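Coelenterazine-binding protein with bound coelenterazine (PDB 2HPS) binds the luciferin coelenterazine and probably releases it for reaction with luciferase and oxygen only once calcium is bound. Local coordinates at residues Y11-M16 / N84-L89; T26-I31 / G73-V78; I31-Y36 / V64-G69. One frame throughout, in Å; residues are numbered along the deposited sequence.

From the N terminus, helix 6-21 leads through a loop and strand 30-32 into helix 33-47; helix 51-68, strand 75-77 and helix 78-91 follow. Contact 1 (11-16 with 84-89) closes the widest loop, bringing the first and last of these helices together. Nested inside it, contact 2 (26-31 with 73-78) pairs the two short strands, and contact 3 (31-36 with 64-69), nested in turn within contact 2, joins the start of helix 33-47 to the end of helix 51-68. Contacts 2 and 3 share I31. L68 of contact 3 meets A85 of contact 1 and I76 of contact 2, so the three together tie up the N-terminal pair of EF-hand units.

Contact 1. Residues Y11-M16 / N84-L89; sequences YHLRKM and NATDSL
T86 pushes its side chain against H12, L13 and M16, the central overlap where helix 6-21 packs on helix 78-91. These are the first and last helices of the N-terminal EF-hand pair, and over the two short segments their axes come within 9.1 Å at an angle of 121°. The side chains of H12 and T86 pass alongside each other, pointing opposite ways, and OG1 of T86 lies in the imidazole plane, at the ring edge, hydrogen-bonded to H12 ND1 at 2.9 Å. CG of H12 stands anti to its backbone N (chi1 -162°), on the side of the residue that faces helix 78-91. Its second ring nitrogen, NE2, bonds L168 O of helix 157-169, so the imidazole is held from two sides and bridges three helices. An alanine here would probably leave the L168 carbonyl without this mate, reduce T86 OG1 to its weak bond with A82 O and open a gap beside L89.

The same hydroxyl is closely wrapped by carbon. CD2 of L13 approaches T86 OG1 to 3.3 Å, its side chain crossing that of T86 at about a right angle, and CG of M16 comes to 3.1 Å from T86 OG1, a tight fit. M16, present as selenomethionine, has CG anti to its carbonyl carbon (chi1 -63°) and then bends at its next two torsions, lying over A85 and toward L89. F167 packs on it from helix 157-169, and L168 and F169 touch L89. Nearer the outside, R9 forms a salt bridge with D87. On the buried side M16 CG lies 3.8 Å from A85 CB, and SE of M16 meets CD1 of L89 at 3.7 Å.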
loop_
_atom_site.group_PDB
_atom_site.type_symbol
_atom_site.label_atom_id
_atom_site.label_comp_id
_atom_site.label_asym_id
_atom_site.label_seq_id
_atom_site.Cartn_x
_atom_site.Cartn_y
_atom_site.Cartn_z
ATOM N N TYR A 11 16.074 -6.236 -3.145
ATOM C CA TYR A 11 14.929 -6.636 -2.335
ATOM C C TYR A 11 13.893 -5.499 -2.267
ATOM O O TYR A 11 12.696 -5.729 -2.415
ATOM C CB TYR A 11 15.388 -7.065 -0.932
ATOM C CG TYR A 11 14.225 -7.417 -0.034
ATOM C CD1 TYR A 11 13.401 -8.515 -0.327
ATOM C CD2 TYR A 11 13.895 -6.609 1.056
ATOM C CE1 TYR A 11 12.294 -8.831 0.477
ATOM C CE2 TYR A 11 12.793 -6.908 1.855
ATOM C CZ TYR A 11 11.995 -8.009 1.563
ATOM O OH TYR A 11 10.918 -8.316 2.363
ATOM N N HIS A 12 14.368 -4.274 -2.051
ATOM C CA HIS A 12 13.443 -3.138 -1.980
ATOM C C HIS A 12 12.694 -2.952 -3.289
ATOM O O HIS A 12 11.468 -2.776 -3.287
ATOM C CB HIS A 12 14.146 -1.847 -1.573
ATOM C CG HIS A 12 13.194 -0.806 -1.091
ATOM N ND1 HIS A 12 12.518 0.037 -1.947
ATOM C CD2 HIS A 12 12.746 -0.524 0.157
ATOM C CE1 HIS A 12 11.697 0.801 -1.244
ATOM N NE2 HIS A 12 11.830 0.493 0.035
ATOM N N LEU A 13 13.404 -3.061 -4.415
ATOM C CA LEU A 13 12.719 -2.972 -5.717
ATOM C C LEU A 13 11.703 -4.084 -5.925
ATOM O O LEU A 13 10.674 -3.881 -6.574
ATOM C CB LEU A 13 13.737 -3.002 -6.867
ATOM C CG LEU A 13 14.606 -1.764 -7.073
ATOM C CD1 LEU A 13 15.748 -2.090 -8.053
ATOM C CD2 LEU A 13 13.746 -0.624 -7.646
ATOM N N ARG A 14 12.032 -5.284 -5.447
ATOM C CA ARG A 14 11.113 -6.426 -5.510
ATOM C C ARG A 14 9.827 -6.137 -4.746
ATOM O O ARG A 14 8.729 -6.392 -5.255
ATOM C CB ARG A 14 11.786 -7.686 -4.975
ATOM C CG ARG A 14 10.952 -8.963 -5.142
ATOM C CD ARG A 14 11.780 -10.192 -4.691
ATOM N NE ARG A 14 11.009 -11.427 -4.789
ATOM C CZ ARG A 14 10.892 -12.171 -5.885
ATOM N NH1 ARG A 14 11.488 -11.801 -7.025
ATOM N NH2 ARG A 14 10.145 -13.287 -5.844
ATOM N N LYS A 15 9.965 -5.532 -3.563
ATOM C CA LYS A 15 8.813 -5.101 -2.804
ATOM C C LYS A 15 8.010 -4.066 -3.596
ATOM O O LYS A 15 6.790 -4.185 -3.726
ATOM C CB LYS A 15 9.242 -4.532 -1.459
ATOM C CG LYS A 15 9.728 -5.597 -0.457
ATOM C CD LYS A 15 9.869 -5.032 0.947
ATOM C CE LYS A 15 10.934 -3.927 1.047
ATOM N NZ LYS A 15 11.077 -3.393 2.481
HETATM N N MSE A 16 8.703 -3.072 -4.137
HETATM C CA MSE A 16 8.013 -1.978 -4.829
HETATM C C MSE A 16 7.324 -2.466 -6.109
HETATM O O MSE A 16 6.237 -2.016 -6.446
HETATM C CB MSE A 16 8.952 -0.812 -5.119
HETATM C CG MSE A 16 9.524 -0.134 -3.888
HETATM SE SE MSE A 16 8.119 0.496 -2.618
HETATM C CE MSE A 16 8.364 -0.914 -1.180
ATOM N N ASN A 84 11.085 4.356 -9.291
ATOM C CA ASN A 84 10.720 5.683 -8.775
ATOM C C ASN A 84 10.341 5.627 -7.292
ATOM O O ASN A 84 10.757 6.488 -6.515
ATOM C CB ASN A 84 9.593 6.287 -9.597
ATOM C CG ASN A 84 10.029 6.653 -11.016
ATOM O OD1 ASN A 84 11.220 6.837 -11.288
ATOM N ND2 ASN A 84 9.063 6.771 -11.909
ATOM N N ALA A 85 9.597 4.586 -6.912
ATOM C CA ALA A 85 9.238 4.341 -5.507
ATOM C C ALA A 85 10.473 4.125 -4.626
ATOM O O ALA A 85 10.630 4.752 -3.576
ATOM C CB ALA A 85 8.272 3.115 -5.413
ATOM N N THR A 86 11.362 3.217 -5.039
ATOM C CA THR A 86 12.558 2.904 -4.271
ATOM C C THR A 86 13.452 4.133 -4.147
ATOM O O THR A 86 13.914 4.470 -3.046
ATOM C CB THR A 86 13.298 1.710 -4.928
ATOM O OG1 THR A 86 12.459 0.546 -4.795
ATOM C CG2 THR A 86 14.673 1.461 -4.276
ATOM N N ASP A 87 13.659 4.820 -5.273
ATOM C CA ASP A 87 14.515 6.019 -5.293
ATOM C C ASP A 87 13.964 7.089 -4.347
ATOM O O ASP A 87 14.720 7.656 -3.560
ATOM C CB ASP A 87 14.654 6.590 -6.717
ATOM C CG ASP A 87 15.605 5.787 -7.593
ATOM O OD1 ASP A 87 16.335 4.926 -7.070
ATOM O OD2 ASP A 87 15.601 6.019 -8.827
ATOM N N SER A 88 12.655 7.330 -4.422
ATOM C CA SER A 88 11.984 8.330 -3.559
ATOM C C SER A 88 11.997 7.965 -2.075
ATOM O O SER A 88 12.418 8.774 -1.229
ATOM C CB SER A 88 10.574 8.661 -4.049
ATOM O OG SER A 88 9.743 7.524 -4.116
ATOM N N LEU A 89 11.553 6.744 -1.762
ATOM C CA LEU A 89 11.450 6.306 -0.365
ATOM C C LEU A 89 12.774 6.210 0.353
ATOM O O LEU A 89 12.869 6.601 1.509
ATOM C CB LEU A 89 10.719 4.963 -0.270
ATOM C CG LEU A 89 9.224 5.079 -0.553
ATOM C CD1 LEU A 89 8.635 3.713 -0.892
ATOM C CD2 LEU A 89 8.494 5.744 0.637
#

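Contact 2. Residues T26-I31 / G73-V78; sequences TGDGFI and GVRISV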
loop_
_atom_site.group_PDB
_atom_site.type_symbol
_atom_site.label_atom_id
_atom_site.label_comp_id
_atom_site.label_asym_id
_atom_site.label_seq_id
_atom_site.Cartn_x
_atom_site.Cartn_y
_atom_site.Cartn_z
ATOM N N THR A 26 -5.153 -4.273 -15.438
ATOM C CA THR A 26 -5.373 -5.131 -16.618
ATOM C C THR A 26 -4.238 -6.120 -16.877
ATOM O O THR A 26 -4.313 -6.928 -17.805
ATOM C CB THR A 26 -5.656 -4.340 -17.909
ATOM O OG1 THR A 26 -4.535 -3.520 -18.243
ATOM C CG2 THR A 26 -6.926 -3.478 -17.753
ATOM N N GLY A 27 -3.190 -6.040 -16.062
ATOM C CA GLY A 27 -2.066 -6.966 -16.154
ATOM C C GLY A 27 -1.255 -6.839 -17.431
ATOM O O GLY A 27 -0.683 -7.823 -17.887
ATOM N N ASP A 28 -1.202 -5.635 -18.005
ATOM C CA ASP A 28 -0.455 -5.383 -19.245
ATOM C C ASP A 28 0.984 -4.898 -19.007
ATOM O O ASP A 28 1.736 -4.648 -19.964
ATOM C CB ASP A 28 -1.230 -4.433 -20.181
ATOM C CG ASP A 28 -1.313 -2.993 -19.659
ATOM O OD1 ASP A 28 -0.972 -2.722 -18.483
ATOM O OD2 ASP A 28 -1.739 -2.116 -20.448
ATOM N N GLY A 29 1.365 -4.783 -17.735
ATOM C CA GLY A 29 2.709 -4.363 -17.341
ATOM C C GLY A 29 2.920 -2.860 -17.280
ATOM O O GLY A 29 4.051 -2.407 -17.083
ATOM N N PHE A 30 1.840 -2.100 -17.450
ATOM C CA PHE A 30 1.908 -0.638 -17.458
ATOM C C PHE A 30 0.851 -0.029 -16.555
ATOM O O PHE A 30 -0.219 -0.594 -16.367
ATOM C CB PHE A 30 1.769 -0.093 -18.884
ATOM C CG PHE A 30 2.962 -0.385 -19.748
ATOM C CD1 PHE A 30 3.994 0.541 -19.864
ATOM C CD2 PHE A 30 3.068 -1.603 -20.421
ATOM C CE1 PHE A 30 5.112 0.273 -20.650
ATOM C CE2 PHE A 30 4.189 -1.892 -21.212
ATOM C CZ PHE A 30 5.212 -0.950 -21.326
ATOM N N ILE A 31 1.169 1.136 -16.004
ATOM C CA ILE A 31 0.237 1.839 -15.113
ATOM C C ILE A 31 0.214 3.341 -15.402
ATOM O O ILE A 31 1.139 3.895 -16.012
ATOM C CB ILE A 31 0.559 1.599 -13.620
ATOM C CG1 ILE A 31 1.992 2.035 -13.264
ATOM C CG2 ILE A 31 0.295 0.123 -13.242
ATOM C CD1 ILE A 31 2.262 2.078 -11.746
ATOM N N GLY A 73 -1.242 11.976 -18.207
ATOM C CA GLY A 73 -1.048 11.590 -19.599
ATOM C C GLY A 73 -0.017 10.518 -19.895
ATOM O O GLY A 73 -0.022 9.961 -21.002
ATOM N N VAL A 74 0.869 10.224 -18.940
ATOM C CA VAL A 74 1.921 9.231 -19.180
ATOM C C VAL A 74 1.472 7.829 -18.770
ATOM O O VAL A 74 0.545 7.651 -17.967
ATOM C CB VAL A 74 3.305 9.590 -18.537
ATOM C CG1 VAL A 74 3.678 11.049 -18.798
ATOM C CG2 VAL A 74 3.334 9.279 -17.040
ATOM N N ARG A 75 2.133 6.845 -19.363
ATOM C CA ARG A 75 1.896 5.452 -19.084
ATOM C C ARG A 75 3.305 4.926 -18.928
ATOM O O ARG A 75 4.119 5.086 -19.837
ATOM C CB ARG A 75 1.187 4.836 -20.292
ATOM C CG ARG A 75 1.047 3.343 -20.289
ATOM C CD ARG A 75 0.151 2.912 -21.435
ATOM N NE ARG A 75 -0.013 1.463 -21.481
ATOM C CZ ARG A 75 0.730 0.645 -22.223
ATOM N NH1 ARG A 75 1.696 1.133 -22.998
ATOM N NH2 ARG A 75 0.504 -0.667 -22.193
ATOM N N ILE A 76 3.631 4.378 -17.758
ATOM C CA ILE A 76 4.976 3.852 -17.514
ATOM C C ILE A 76 4.891 2.402 -17.065
ATOM O O ILE A 76 3.837 1.959 -16.600
ATOM C CB ILE A 76 5.803 4.713 -16.507
ATOM C CG1 ILE A 76 5.169 4.721 -15.117
ATOM C CG2 ILE A 76 5.967 6.165 -17.021
ATOM C CD1 ILE A 76 6.076 5.414 -14.052
ATOM N N SER A 77 5.984 1.662 -17.241
ATOM C CA SER A 77 6.036 0.257 -16.831
ATOM C C SER A 77 5.940 0.105 -15.318
ATOM O O SER A 77 6.308 1.008 -14.567
ATOM C CB SER A 77 7.322 -0.413 -17.313
ATOM O OG SER A 77 8.464 0.066 -16.622
ATOM N N VAL A 78 5.471 -1.052 -14.871
ATOM C CA VAL A 78 5.491 -1.327 -13.434
ATOM C C VAL A 78 6.904 -1.293 -12.832
ATOM O O VAL A 78 7.070 -0.829 -11.711
ATOM C CB VAL A 78 4.738 -2.629 -13.056
ATOM C CG1 VAL A 78 3.266 -2.514 -13.477
ATOM C CG2 VAL A 78 5.416 -3.865 -13.675
#
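Strands 30-32 and 75-77 run antiparallel, with I31 and I76 a hydrogen-bonded pair (I31 N to I76 O 2.9 Å, I76 N to I31 O 3.1 Å) and F30 and S77 a non-hydrogen-bonded pair beside it. The ladder gains one more bond where V78 N reaches G29 O at 3.0 Å.

On the exposed side, R75 packs on F30. Its CG stands anti to the backbone N (chi1 171°) and the chain runs extended to NE, with the guanidinium flat on the F30 ring, centres 4.0 Å apart and planes at 21°: an off-centre cation-pi stack. NH2 of R75 also reaches out in the guanidinium plane to D28, a tip-to-tip salt bridge with OD2 at 3.2 Å. The carboxylate is turned 69° from the guanidinium, and this nitrogen stands above the carboxylate plane. The other oxygen, OD1, takes the backbone N of F30 at 3.1 Å in an Asx turn, which ties the aspartate to the loop as well as to the arginine. D24 accepts from the backbone N atoms of D28 and G29.

Behind the sheet, I31 crosses V78 at about a right angle, CG2 of I31 lying 4.0 Å from CG1 of V78; M20 and A81 also touch I31. S77 OG caps the following helix through E80 N. Such a two-stranded link between adjacent loops is characteristic of paired EF-hands, here the N-terminal pair; the calcium ligands inferred from a near-identical protein lie in the C-terminal one.

Contact 3. Residues I31-Y36 / V64-G69; sequences ISREDY and VADQLG. With CTZ (c2-hydroxy-coelenterazine), chain B.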
loop_
_atom_site.group_PDB
_atom_site.type_symbol
_atom_site.label_atom_id
_atom_site.label_comp_id
_atom_site.label_asym_id
_atom_site.label_seq_id
_atom_site.Cartn_x
_atom_site.Cartn_y
_atom_site.Cartn_z
ATOM N N ILE A 31 1.169 1.136 -16.004
ATOM C CA ILE A 31 0.237 1.839 -15.113
ATOM C C ILE A 31 0.214 3.341 -15.402
ATOM O O ILE A 31 1.139 3.895 -16.012
ATOM C CB ILE A 31 0.559 1.599 -13.620
ATOM C CG1 ILE A 31 1.992 2.035 -13.264
ATOM C CG2 ILE A 31 0.295 0.123 -13.242
ATOM C CD1 ILE A 31 2.262 2.078 -11.746
ATOM N N SER A 32 -0.838 3.996 -14.929
ATOM C CA SER A 32 -0.992 5.427 -15.153
ATOM C C SER A 32 -1.617 6.080 -13.935
ATOM O O SER A 32 -2.116 5.392 -13.019
ATOM C CB SER A 32 -1.927 5.656 -16.336
ATOM O OG SER A 32 -3.238 5.286 -15.966
ATOM N N ARG A 33 -1.634 7.413 -13.969
ATOM C CA ARG A 33 -2.243 8.228 -12.915
ATOM C C ARG A 33 -3.664 7.782 -12.631
ATOM O O ARG A 33 -4.033 7.573 -11.468
ATOM C CB ARG A 33 -2.223 9.685 -13.357
ATOM C CG ARG A 33 -2.499 10.723 -12.292
ATOM C CD ARG A 33 -2.222 12.122 -12.824
ATOM N NE ARG A 33 -2.430 13.139 -11.798
ATOM C CZ ARG A 33 -1.483 13.573 -10.970
ATOM N NH1 ARG A 33 -0.254 13.082 -11.048
ATOM N NH2 ARG A 33 -1.768 14.507 -10.067
ATOM N N GLU A 34 -4.484 7.600 -13.678
ATOM C CA GLU A 34 -5.877 7.232 -13.413
ATOM C C GLU A 34 -6.034 5.832 -12.825
ATOM O O GLU A 34 -6.963 5.596 -12.082
ATOM C CB GLU A 34 -6.805 7.430 -14.621
ATOM C CG GLU A 34 -6.421 6.680 -15.860
ATOM C CD GLU A 34 -5.614 7.538 -16.820
ATOM O OE1 GLU A 34 -5.999 7.574 -18.018
ATOM O OE2 GLU A 34 -4.611 8.178 -16.388
ATOM N N ASP A 35 -5.124 4.915 -13.162
ATOM C CA ASP A 35 -5.089 3.589 -12.511
ATOM C C ASP A 35 -4.906 3.740 -10.991
ATOM O O ASP A 35 -5.518 3.015 -10.193
ATOM C CB ASP A 35 -3.946 2.732 -13.075
ATOM C CG ASP A 35 -4.125 2.377 -14.560
ATOM O OD1 ASP A 35 -5.268 2.293 -15.057
ATOM O OD2 ASP A 35 -3.087 2.150 -15.224
ATOM N N TYR A 36 -4.051 4.679 -10.601
ATOM C CA TYR A 36 -3.822 4.957 -9.186
ATOM C C TYR A 36 -5.066 5.582 -8.525
ATOM O O TYR A 36 -5.479 5.184 -7.432
ATOM C CB TYR A 36 -2.555 5.811 -9.028
ATOM C CG TYR A 36 -1.803 5.550 -7.735
ATOM C CD1 TYR A 36 -1.459 4.238 -7.349
ATOM C CD2 TYR A 36 -1.405 6.613 -6.913
ATOM C CE1 TYR A 36 -0.767 4.001 -6.153
ATOM C CE2 TYR A 36 -0.710 6.385 -5.732
ATOM C CZ TYR A 36 -0.401 5.084 -5.353
ATOM O OH TYR A 36 0.293 4.890 -4.173
ATOM N N VAL A 64 1.265 11.172 -4.033
ATOM C CA VAL A 64 2.126 9.993 -4.170
ATOM C C VAL A 64 2.333 9.644 -5.657
ATOM O O VAL A 64 3.453 9.354 -6.057
ATOM C CB VAL A 64 1.598 8.815 -3.317
ATOM C CG1 VAL A 64 2.454 7.559 -3.497
ATOM C CG2 VAL A 64 1.582 9.224 -1.839
ATOM N N ALA A 65 1.284 9.744 -6.477
ATOM C CA ALA A 65 1.427 9.499 -7.936
ATOM C C ALA A 65 2.538 10.355 -8.542
ATOM O O ALA A 65 3.324 9.890 -9.380
ATOM C CB ALA A 65 0.102 9.731 -8.662
ATOM N N ASP A 66 2.627 11.605 -8.100
ATOM C CA ASP A 66 3.698 12.496 -8.564
ATOM C C ASP A 66 5.079 11.928 -8.255
ATOM O O ASP A 66 5.979 11.929 -9.102
ATOM C CB ASP A 66 3.558 13.895 -7.960
ATOM C CG ASP A 66 2.337 14.658 -8.485
ATOM O OD1 ASP A 66 1.754 14.285 -9.530
ATOM O OD2 ASP A 66 1.936 15.638 -7.817
ATOM N N GLN A 67 5.246 11.416 -7.042
ATOM C CA GLN A 67 6.504 10.789 -6.651
ATOM C C GLN A 67 6.806 9.524 -7.468
ATOM O O GLN A 67 7.976 9.217 -7.750
ATOM C CB GLN A 67 6.463 10.449 -5.165
ATOM C CG GLN A 67 6.128 11.663 -4.270
ATOM C CD GLN A 67 6.095 11.318 -2.779
ATOM O OE1 GLN A 67 6.285 12.186 -1.914
ATOM N NE2 GLN A 67 5.847 10.056 -2.473
ATOM N N LEU A 68 5.753 8.793 -7.829
ATOM C CA LEU A 68 5.901 7.539 -8.565
ATOM C C LEU A 68 6.190 7.772 -10.050
ATOM O O LEU A 68 6.476 6.833 -10.783
ATOM C CB LEU A 68 4.666 6.654 -8.384
ATOM C CG LEU A 68 4.414 6.238 -6.925
ATOM C CD1 LEU A 68 3.084 5.484 -6.792
ATOM C CD2 LEU A 68 5.598 5.419 -6.388
ATOM N N GLY A 69 6.133 9.031 -10.475
ATOM C CA GLY A 69 6.306 9.358 -11.890
ATOM C C GLY A 69 5.044 9.143 -12.705
ATOM O O GLY A 69 5.099 9.063 -13.946
HETATM N N1 CTZ B . -3.050 -2.161 -1.199
HETATM C C2 CTZ B . -3.627 -1.978 -2.418
HETATM C C3 CTZ B . -3.701 -3.340 -2.951
HETATM N N4 CTZ B . -3.212 -4.223 -2.084
HETATM C C5 CTZ B . -3.076 -5.564 -2.153
HETATM C C6 CTZ B . -2.489 -6.233 -1.076
HETATM N N7 CTZ B . -2.071 -5.562 0.019
HETATM C C8 CTZ B . -2.204 -4.222 0.123
HETATM C C9 CTZ B . -2.805 -3.500 -1.024
HETATM C C10 CTZ B . -4.052 -0.664 -3.029
HETATM C C11 CTZ B . -2.799 0.156 -3.202
HETATM C C12 CTZ B . -2.618 1.305 -2.435
HETATM C C13 CTZ B . -1.468 2.076 -2.560
HETATM C C14 CTZ B . -0.493 1.677 -3.479
HETATM C C15 CTZ B . -0.661 0.516 -4.249
HETATM C C16 CTZ B . -1.820 -0.251 -4.111
HETATM O O17 CTZ B . 0.632 2.425 -3.601
HETATM O O18 CTZ B . -4.167 -3.679 -4.108
HETATM C C19 CTZ B . -2.361 -7.707 -1.126
HETATM C C20 CTZ B . -2.093 -8.381 -2.320
HETATM C C21 CTZ B . -1.993 -9.770 -2.331
HETATM C C22 CTZ B . -2.178 -10.498 -1.147
HETATM C C23 CTZ B . -2.460 -9.842 0.043
HETATM C C24 CTZ B . -2.556 -8.445 0.055
HETATM O O25 CTZ B . -2.081 -11.854 -1.192
HETATM C C26 CTZ B . -1.726 -3.428 1.325
HETATM C C27 CTZ B . -2.805 -3.435 2.377
HETATM C C28 CTZ B . -3.473 -2.267 2.741
HETATM C C29 CTZ B . -4.461 -2.323 3.724
HETATM C C30 CTZ B . -4.785 -3.551 4.322
HETATM C C31 CTZ B . -4.106 -4.716 3.966
HETATM C C32 CTZ B . -3.107 -4.655 2.992
#
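Y36 fills the tight side of this contact, its ring set against V64, A65 and L68 at the end of helix 51-68. L68 crosses it at about a right angle and places CD1 over one face, 4.2 Å from the ring centroid and 26° off the normal, a CH-pi contact. A65 CB touches CD2 of Y36 at 3.9 Å, and V64 CG1 comes to 3.5 Å from Y36 OH. That hydroxyl enters the luciferin pocket: O17 of the bound c2-hydroxy-coelenterazine lies in the plane of the ring, at its edge, and is hydrogen-bonded to Y36 OH at 2.6 Å. R19 NH2 and Q103 NE2 bond the same hydroxyl, so three partners grip it and fix where the phenol ends.

The solvent side is looser and polar. R33 is modelled in two conformers; in one of them CG stands anti to its backbone N (chi1 -166°) and the chain extends to NE. In that conformer NH1 of R33 meets D66 OD1 at 2.8 Å, in the guanidinium plane and nearly in line with the C-O bond, as a salt bridge on an exposed carboxylate. L70 O is a second acceptor for NH1. Each helix end is shaped by its own turn: S32 and D35 form a capping box, though both its bonds are weak, and G69 closes helix 51-68 in a Schellman motif.

Helix 6-21 covers the buried side with R19 and M20 against L68, the ring of F61 meets Y36, and helix 78-91 adds A85 on L68 and N84 ND2 on L68 O, beside strands 30-32 and 75-77.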